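Local coordinates for UPF0033 domain-containing protein (Desulfitobacterium hafniense, PDB 3HZ7) that is of unknown function but, as the SirA-like N-terminal part of a longer protein in the TusA sulfur carrier family, may handle sulfur, at residues 29-34 with 69-74; 33-38 with 63-68. All blocks are in the same frame, centred on the assembly; numbering follows the deposited sequence.

Contact 1 of 2, residues 29-34 with 69-74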
ATOM      1  N   GLY A  29     -11.949   9.070  -1.687  1.00 34.95           N
ATOM      2  CA  GLY A  29     -11.393   7.805  -1.247  1.00 34.94           C
ATOM      3  C   GLY A  29     -11.341   6.765  -2.352  1.00 26.85           C
ATOM      4  O   GLY A  29     -11.689   7.005  -3.515  1.00 26.86           O
ATOM      5  N   GLY A  30     -10.941   5.579  -1.966  1.00 24.25           N
ATOM      6  CA  GLY A  30     -10.765   4.514  -2.917  1.00 21.85           C
ATOM      7  C   GLY A  30      -9.835   3.483  -2.314  1.00 20.53           C
ATOM      8  O   GLY A  30      -9.626   3.457  -1.073  1.00 24.71           O
ATOM      9  N   VAL A  31      -9.234   2.680  -3.182  1.00 22.94           N
ATOM     10  CA  VAL A  31      -8.389   1.584  -2.724  1.00 22.89           C
ATOM     11  C   VAL A  31      -7.050   1.579  -3.408  1.00 21.19           C
ATOM     12  O   VAL A  31      -7.011   1.696  -4.629  1.00 17.92           O
ATOM     13  CB  VAL A  31      -9.080   0.229  -3.022  1.00 22.86           C
ATOM     14  CG1 VAL A  31      -8.231  -0.896  -2.428  1.00 19.57           C
ATOM     15  CG2 VAL A  31     -10.542   0.200  -2.430  1.00 19.91           C
ATOM     16  N   VAL A  32      -5.951   1.445  -2.635  1.00 19.66           N
ATOM     17  CA  VAL A  32      -4.639   1.380  -3.264  1.00 17.97           C
ATOM     18  C   VAL A  32      -4.012   0.086  -2.795  1.00 14.52           C
ATOM     19  O   VAL A  32      -3.820  -0.136  -1.581  1.00 21.73           O
ATOM     20  CB  VAL A  32      -3.711   2.611  -2.889  1.00 23.76           C
ATOM     21  CG1 VAL A  32      -2.293   2.447  -3.552  1.00 18.39           C
ATOM     22  CG2 VAL A  32      -4.389   3.988  -3.344  1.00 17.69           C
ATOM     23  N   THR A  33      -3.712  -0.806  -3.715  1.00 18.25           N
ATOM     24  CA  THR A  33      -3.036  -2.055  -3.310  1.00 19.15           C
ATOM     25  C   THR A  33      -1.604  -1.901  -3.800  1.00 22.16           C
ATOM     26  O   THR A  33      -1.368  -1.298  -4.875  1.00 20.26           O
ATOM     27  CB  THR A  33      -3.609  -3.298  -3.920  1.00 13.36           C
ATOM     28  OG1 THR A  33      -4.274  -2.961  -5.104  1.00 45.69           O
ATOM     29  CG2 THR A  33      -4.603  -3.856  -3.073  1.00 42.15           C
ATOM     30  N   VAL A  34      -0.670  -2.436  -3.012  1.00 19.62           N
ATOM     31  CA  VAL A  34       0.745  -2.349  -3.343  1.00 16.91           C
ATOM     32  C   VAL A  34       1.405  -3.713  -3.265  1.00 17.14           C
ATOM     33  O   VAL A  34       1.258  -4.412  -2.259  1.00 19.41           O
ATOM     34  CB  VAL A  34       1.473  -1.435  -2.333  1.00 18.71           C
ATOM     35  CG1 VAL A  34       2.917  -1.042  -2.882  1.00 14.57           C
ATOM     36  CG2 VAL A  34       0.587  -0.248  -1.980  1.00 20.54           C
ATOM     37  N   THR A  69      -3.208  -3.896   0.947  1.00 18.71           N
ATOM     38  CA  THR A  69      -4.343  -3.148   0.416  1.00 25.22           C
ATOM     39  C   THR A  69      -4.730  -2.023   1.374  1.00 30.74           C
ATOM     40  O   THR A  69      -4.938  -2.259   2.586  1.00 27.05           O
ATOM     41  CB  THR A  69      -5.497  -4.121   0.168  1.00 18.94           C
ATOM     42  OG1 THR A  69      -5.019  -5.141  -0.718  1.00 22.23           O
ATOM     43  CG2 THR A  69      -6.718  -3.403  -0.450  1.00 24.25           C
ATOM     44  N   ILE A  70      -4.788  -0.791   0.854  1.00 23.64           N
ATOM     45  CA  ILE A  70      -5.119   0.338   1.701  1.00 21.85           C
ATOM     46  C   ILE A  70      -6.379   0.974   1.203  1.00 23.38           C
ATOM     47  O   ILE A  70      -6.498   1.309   0.012  1.00 17.79           O
ATOM     48  CB  ILE A  70      -3.958   1.410   1.729  1.00 18.97           C
ATOM     49  CG1 ILE A  70      -2.656   0.700   2.086  1.00 22.66           C
ATOM     50  CG2 ILE A  70      -4.350   2.594   2.654  1.00 13.71           C
ATOM     51  CD1 ILE A  70      -1.313   1.578   2.111  1.00 27.81           C
ATOM     52  N   VAL A  71      -7.308   1.190   2.135  1.00 21.88           N
ATOM     53  CA  VAL A  71      -8.599   1.758   1.804  1.00 24.44           C
ATOM     54  C   VAL A  71      -8.802   3.144   2.401  1.00 31.64           C
ATOM     55  O   VAL A  71      -8.576   3.349   3.596  1.00 31.97           O
ATOM     56  CB  VAL A  71      -9.780   0.844   2.307  1.00 26.04           C
ATOM     57  CG1 VAL A  71     -11.092   1.479   1.928  1.00 32.96           C
ATOM     58  CG2 VAL A  71      -9.684  -0.541   1.702  1.00 20.50           C
ATOM     59  N   ALA A  72      -9.263   4.062   1.549  1.00 32.04           N
ATOM     60  CA  ALA A  72      -9.549   5.444   1.900  1.00 32.04           C
ATOM     61  C   ALA A  72     -11.058   5.594   1.870  1.00 31.44           C
ATOM     62  O   ALA A  72     -11.642   6.343   2.689  1.00 52.59           O
ATOM     63  CB  ALA A  72      -8.864   6.401   0.879  1.00 42.13           C
ATOM     64  N   GLY A  73     -11.716   4.889   0.963  1.00 28.93           N
ATOM     65  CA  GLY A  73     -13.159   4.950   0.949  1.00 44.11           C
ATOM     66  C   GLY A  73     -13.957   4.187  -0.104  1.00 44.23           C
ATOM     67  O   GLY A  73     -15.194   4.194  -0.039  1.00 48.48           O
ATOM     68  N   GLU A  74     -13.296   3.516  -1.047  1.00 43.96           N
ATOM     69  CA  GLU A  74     -14.017   2.853  -2.131  1.00 43.25           C
ATOM     70  C   GLU A  74     -15.138   1.974  -1.579  1.00 51.23           C
ATOM     71  O   GLU A  74     -16.117   2.480  -1.006  1.00 43.32           O
ATOM     72  CB  GLU A  74     -13.063   2.037  -3.024  1.00 38.33           C
ATOM     73  CG  GLU A  74     -13.474   1.904  -4.535  1.00 45.99           C
ATOM     74  CD  GLU A  74     -12.274   1.563  -5.528  1.00 48.58           C
ATOM     75  OE1 GLU A  74     -11.325   2.378  -5.747  1.00 26.30           O
ATOM     76  OE2 GLU A  74     -12.290   0.447  -6.098  1.00 51.80           O
TER
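Strands 31-36 and 66-71 are the central pair of the TusA-like alpha/beta sandwich; residues 31-34 and 69-71 run antiparallel at 163°. The helix-covered face is tight: Val32 and Ile70 form a hydrogen-bonded pair, with Val32 N to Ile70 O and Ile70 N to Val32 O both at 2.7 Å, and their side chains pack on Leu22 of helix 13-23, Ile70 also reaching Met48 and Ala49 of helix 39-52. The other face, bearing Val31, Thr33, Thr69 and Val71, is more open to solvent, though Thr33 is buried. There Val31 has CG1 anti to its backbone N (chi1 -175°), which brings that methyl obliquely to Thr69 CG2, 3.5 Å away, while its CG2 faces Val71 CG2 at 4.3 Å. An alanine at Val31 would probably loosen this thin apolar patch, because both methyls that meet Thr69 and Val71 would be gone. Gly29 and Gly30 lead into strand 31-36, opposite Ala72, Gly73 and Glu74, which follow strand 66-71; at either leading glycine a CB would jam against the preceding carbonyl. Gly30 O is gripped twice, by Ala72 N at 2.7 Å, nearly along the C=O axis, and by Gly73 N at 3.3 Å, on a lone pair.

Contact 2 of 2, residues 33-38 with 63-68; sequences TVLVDN and NGVIEV
Four backbone hydrogen bonds join strand 33-36 to strand 66-68, in two reciprocal pairs. Val34 N gives to Val68 O at 2.8 Å and Val68 N returns to Val34 O. Two residues on, Val36 N gives to Ile66 O; the return bond, Ile66 N to Val36 O, measures 2.7 Å. The first three donors lie in the plane of the carbonyl they meet, whereas Ile66 N comes nearly along the C=O axis of Val36. Leu35 and Glu67, the non-hydrogen-bonded pair between them, turn their backbone polar groups outward, Leu35 to Ile4 and Ala6 and Glu67 to Leu59, so both outer strands or their ends are tied in.

The side chains of Leu35 and Glu67 run alongside each other on one face. Glu67 has CG anti to its backbone N (chi1 -174°) and is extended beyond, so its chain lies along Leu35 CD2, with CG 3.7 Å from that methyl. OE1 makes a salt bridge to Lys61, which probably helps keep the carboxylate charged. Val65 CG1 closes on Leu35 CD2 at 4.0 Å from the residue just before the other strand. On the opposite face Val36 CG2 rests against Ile66 CB, also at 4.0 Å, and two helices cover this side, 39-52 through Leu45 and 13-23 through Pro14 and Ala18.

Beyond the strand Asp37 and Asn38 share one hydrogen bond, Asn38 ND2 to Asp37 OD1 at 3.0 Å, and otherwise use backbone amides: Asp37 OD2 accepts from Gly8 N, and Asn38 OD1 caps Ser41 N. Asn38 N, by contrast, is buried with no partner in the model. Ile66 CD1 reaches beneath this turn to Asn38 C, 3.6 Å away. Here strand 31-36 passes into helix 39-52 through an Asn N-cap, within the two-layer alpha/beta sandwich of the TusA family.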
ATOM      1  N   THR A  33      -3.712  -0.806  -3.715  1.00 18.25           N
ATOM      2  CA  THR A  33      -3.036  -2.055  -3.310  1.00 19.15           C
ATOM      3  C   THR A  33      -1.604  -1.901  -3.800  1.00 22.16           C
ATOM      4  O   THR A  33      -1.368  -1.298  -4.875  1.00 20.26           O
ATOM      5  CB  THR A  33      -3.609  -3.298  -3.920  1.00 13.36           C
ATOM      6  OG1 THR A  33      -4.274  -2.961  -5.104  1.00 45.69           O
ATOM      7  CG2 THR A  33      -4.603  -3.856  -3.073  1.00 42.15           C
ATOM      8  N   VAL A  34      -0.670  -2.436  -3.012  1.00 19.62           N
ATOM      9  CA  VAL A  34       0.745  -2.349  -3.343  1.00 16.91           C
ATOM     10  C   VAL A  34       1.405  -3.713  -3.265  1.00 17.14           C
ATOM     11  O   VAL A  34       1.258  -4.412  -2.259  1.00 19.41           O
ATOM     12  CB  VAL A  34       1.473  -1.435  -2.333  1.00 18.71           C
ATOM     13  CG1 VAL A  34       2.917  -1.042  -2.882  1.00 14.57           C
ATOM     14  CG2 VAL A  34       0.587  -0.248  -1.980  1.00 20.54           C
ATOM     15  N   LEU A  35       2.122  -4.091  -4.302  1.00 15.21           N
ATOM     16  CA  LEU A  35       2.866  -5.350  -4.265  1.00 18.87           C
ATOM     17  C   LEU A  35       4.330  -5.101  -3.778  1.00 21.35           C
ATOM     18  O   LEU A  35       5.091  -4.285  -4.395  1.00 16.73           O
ATOM     19  CB  LEU A  35       2.871  -6.000  -5.648  1.00 15.69           C
ATOM     20  CG  LEU A  35       1.507  -6.166  -6.338  1.00 22.40           C
ATOM     21  CD1 LEU A  35       1.695  -6.827  -7.755  1.00 24.70           C
ATOM     22  CD2 LEU A  35       0.614  -7.070  -5.457  1.00 24.87           C
ATOM     23  N   VAL A  36       4.702  -5.723  -2.656  1.00 16.99           N
ATOM     24  CA  VAL A  36       6.092  -5.622  -2.133  1.00 19.58           C
ATOM     25  C   VAL A  36       6.698  -7.012  -1.877  1.00 27.62           C
ATOM     26  O   VAL A  36       5.999  -8.033  -1.821  1.00 20.36           O
ATOM     27  CB  VAL A  36       6.241  -4.712  -0.875  1.00 20.33           C
ATOM     28  CG1 VAL A  36       5.898  -3.293  -1.278  1.00 24.36           C
ATOM     29  CG2 VAL A  36       5.320  -5.206   0.352  1.00 19.28           C
ATOM     30  N   ASP A  37       8.030  -7.064  -1.838  1.00 36.45           N
ATOM     31  CA  ASP A  37       8.706  -8.338  -1.656  1.00 31.92           C
ATOM     32  C   ASP A  37       9.413  -8.505  -0.315  1.00 33.15           C
ATOM     33  O   ASP A  37      10.355  -9.279  -0.232  1.00 38.50           O
ATOM     34  CB  ASP A  37       9.700  -8.559  -2.793  1.00 30.78           C
ATOM     35  CG  ASP A  37      10.822  -7.504  -2.820  1.00 33.13           C
ATOM     36  OD1 ASP A  37      11.168  -6.931  -1.763  1.00 29.48           O
ATOM     37  OD2 ASP A  37      11.375  -7.269  -3.925  1.00 38.86           O
ATOM     38  N   ASN A  38       8.999  -7.792   0.726  1.00 26.36           N
ATOM     39  CA  ASN A  38       9.659  -8.000   2.019  1.00 34.25           C
ATOM     40  C   ASN A  38       8.730  -7.453   3.080  1.00 33.30           C
ATOM     41  O   ASN A  38       7.977  -6.516   2.820  1.00 31.09           O
ATOM     42  CB  ASN A  38      11.076  -7.302   2.046  1.00 34.56           C
ATOM     43  CG  ASN A  38      10.981  -5.801   1.941  1.00 24.48           C
ATOM     44  OD1 ASN A  38      10.685  -5.136   2.912  1.00 30.07           O
ATOM     45  ND2 ASN A  38      11.186  -5.263   0.747  1.00 27.71           N
ATOM     46  N   ASN A  63       5.295 -16.996  -4.315  1.00 62.29           N
ATOM     47  CA  ASN A  63       6.594 -16.535  -4.783  1.00 57.49           C
ATOM     48  C   ASN A  63       7.066 -15.327  -4.000  1.00 46.96           C
ATOM     49  O   ASN A  63       7.755 -14.478  -4.534  1.00 49.80           O
ATOM     50  CB  ASN A  63       6.534 -16.237  -6.291  1.00 60.99           C
ATOM     51  CG  ASN A  63       7.918 -15.988  -6.909  1.00 72.14           C
ATOM     52  OD1 ASN A  63       8.929 -16.612  -6.525  1.00 56.91           O
ATOM     53  ND2 ASN A  63       7.964 -15.082  -7.893  1.00 76.26           N
ATOM     54  N   GLY A  64       6.694 -15.275  -2.721  1.00 46.70           N
ATOM     55  CA  GLY A  64       7.089 -14.173  -1.855  1.00 40.94           C
ATOM     56  C   GLY A  64       6.427 -12.796  -2.030  1.00 40.18           C
ATOM     57  O   GLY A  64       6.825 -11.841  -1.343  1.00 41.30           O
ATOM     58  N   VAL A  65       5.458 -12.659  -2.933  1.00 33.99           N
ATOM     59  CA  VAL A  65       4.809 -11.361  -3.112  1.00 29.09           C
ATOM     60  C   VAL A  65       3.871 -11.033  -1.957  1.00 29.38           C
ATOM     61  O   VAL A  65       2.994 -11.851  -1.583  1.00 37.23           O
ATOM     62  CB  VAL A  65       3.957 -11.282  -4.407  1.00 30.96           C
ATOM     63  CG1 VAL A  65       3.161  -9.945  -4.453  1.00 27.15           C
ATOM     64  CG2 VAL A  65       4.868 -11.363  -5.656  1.00 31.32           C
ATOM     65  N   ILE A  66       4.067  -9.868  -1.371  1.00 21.57           N
ATOM     66  CA  ILE A  66       3.170  -9.415  -0.342  1.00 20.20           C
ATOM     67  C   ILE A  66       2.240  -8.317  -0.926  1.00 23.09           C
ATOM     68  O   ILE A  66       2.698  -7.305  -1.526  1.00 21.52           O
ATOM     69  CB  ILE A  66       3.934  -8.906   0.861  1.00 23.25           C
ATOM     70  CG1 ILE A  66       4.843 -10.037   1.406  1.00 33.74           C
ATOM     71  CG2 ILE A  66       2.963  -8.453   1.896  1.00 24.27           C
ATOM     72  CD1 ILE A  66       5.892  -9.589   2.357  1.00 25.01           C
ATOM     73  N   GLU A  67       0.927  -8.518  -0.794  1.00 25.20           N
ATOM     74  CA  GLU A  67       0.010  -7.502  -1.279  1.00 19.06           C
ATOM     75  C   GLU A  67      -0.573  -6.780  -0.095  1.00 20.54           C
ATOM     76  O   GLU A  67      -1.137  -7.403   0.789  1.00 18.91           O
ATOM     77  CB  GLU A  67      -1.084  -8.127  -2.142  1.00 33.50           C
ATOM     78  CG  GLU A  67      -1.952  -7.075  -2.781  1.00 37.37           C
ATOM     79  CD  GLU A  67      -2.745  -7.567  -3.989  1.00 40.15           C
ATOM     80  OE1 GLU A  67      -2.420  -8.621  -4.560  1.00 48.51           O
ATOM     81  OE2 GLU A  67      -3.691  -6.873  -4.390  1.00 46.52           O
ATOM     82  N   VAL A  68      -0.383  -5.456  -0.047  1.00 17.04           N
ATOM     83  CA  VAL A  68      -0.906  -4.636   1.037  1.00 17.70           C
ATOM     84  C   VAL A  68      -2.019  -3.788   0.404  1.00 21.60           C
ATOM     85  O   VAL A  68      -1.796  -3.028  -0.554  1.00 22.70           O
ATOM     86  CB  VAL A  68       0.224  -3.708   1.630  1.00 14.27           C
ATOM     87  CG1 VAL A  68      -0.261  -2.919   2.821  1.00 17.34           C
ATOM     88  CG2 VAL A  68       1.432  -4.576   2.029  1.00 20.49           C
TER

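How the contacts relate
Contacts 1 and 2 are two ends of one strand pairing, 31-36 against 66-71, with centres about 15 Å apart on opposite sides of the chain's centre; Thr33 and Val34 belong to both. Each is partly buried, with a valine and isoleucine face under the helices and a mixed face more open to solvent. Their ends differ. Contact 1 runs out into glycines and the last modelled residues, where backbone donors converge on one carbonyl. Contact 2 runs into the start of helix 39-52, where side-chain amide and carboxylate groups do the work, and its mixed face carries Glu67, which is bridged to Lys61. Thr33, where they meet, bonds through OG1 to Thr3 and Ile2 of the edge strand.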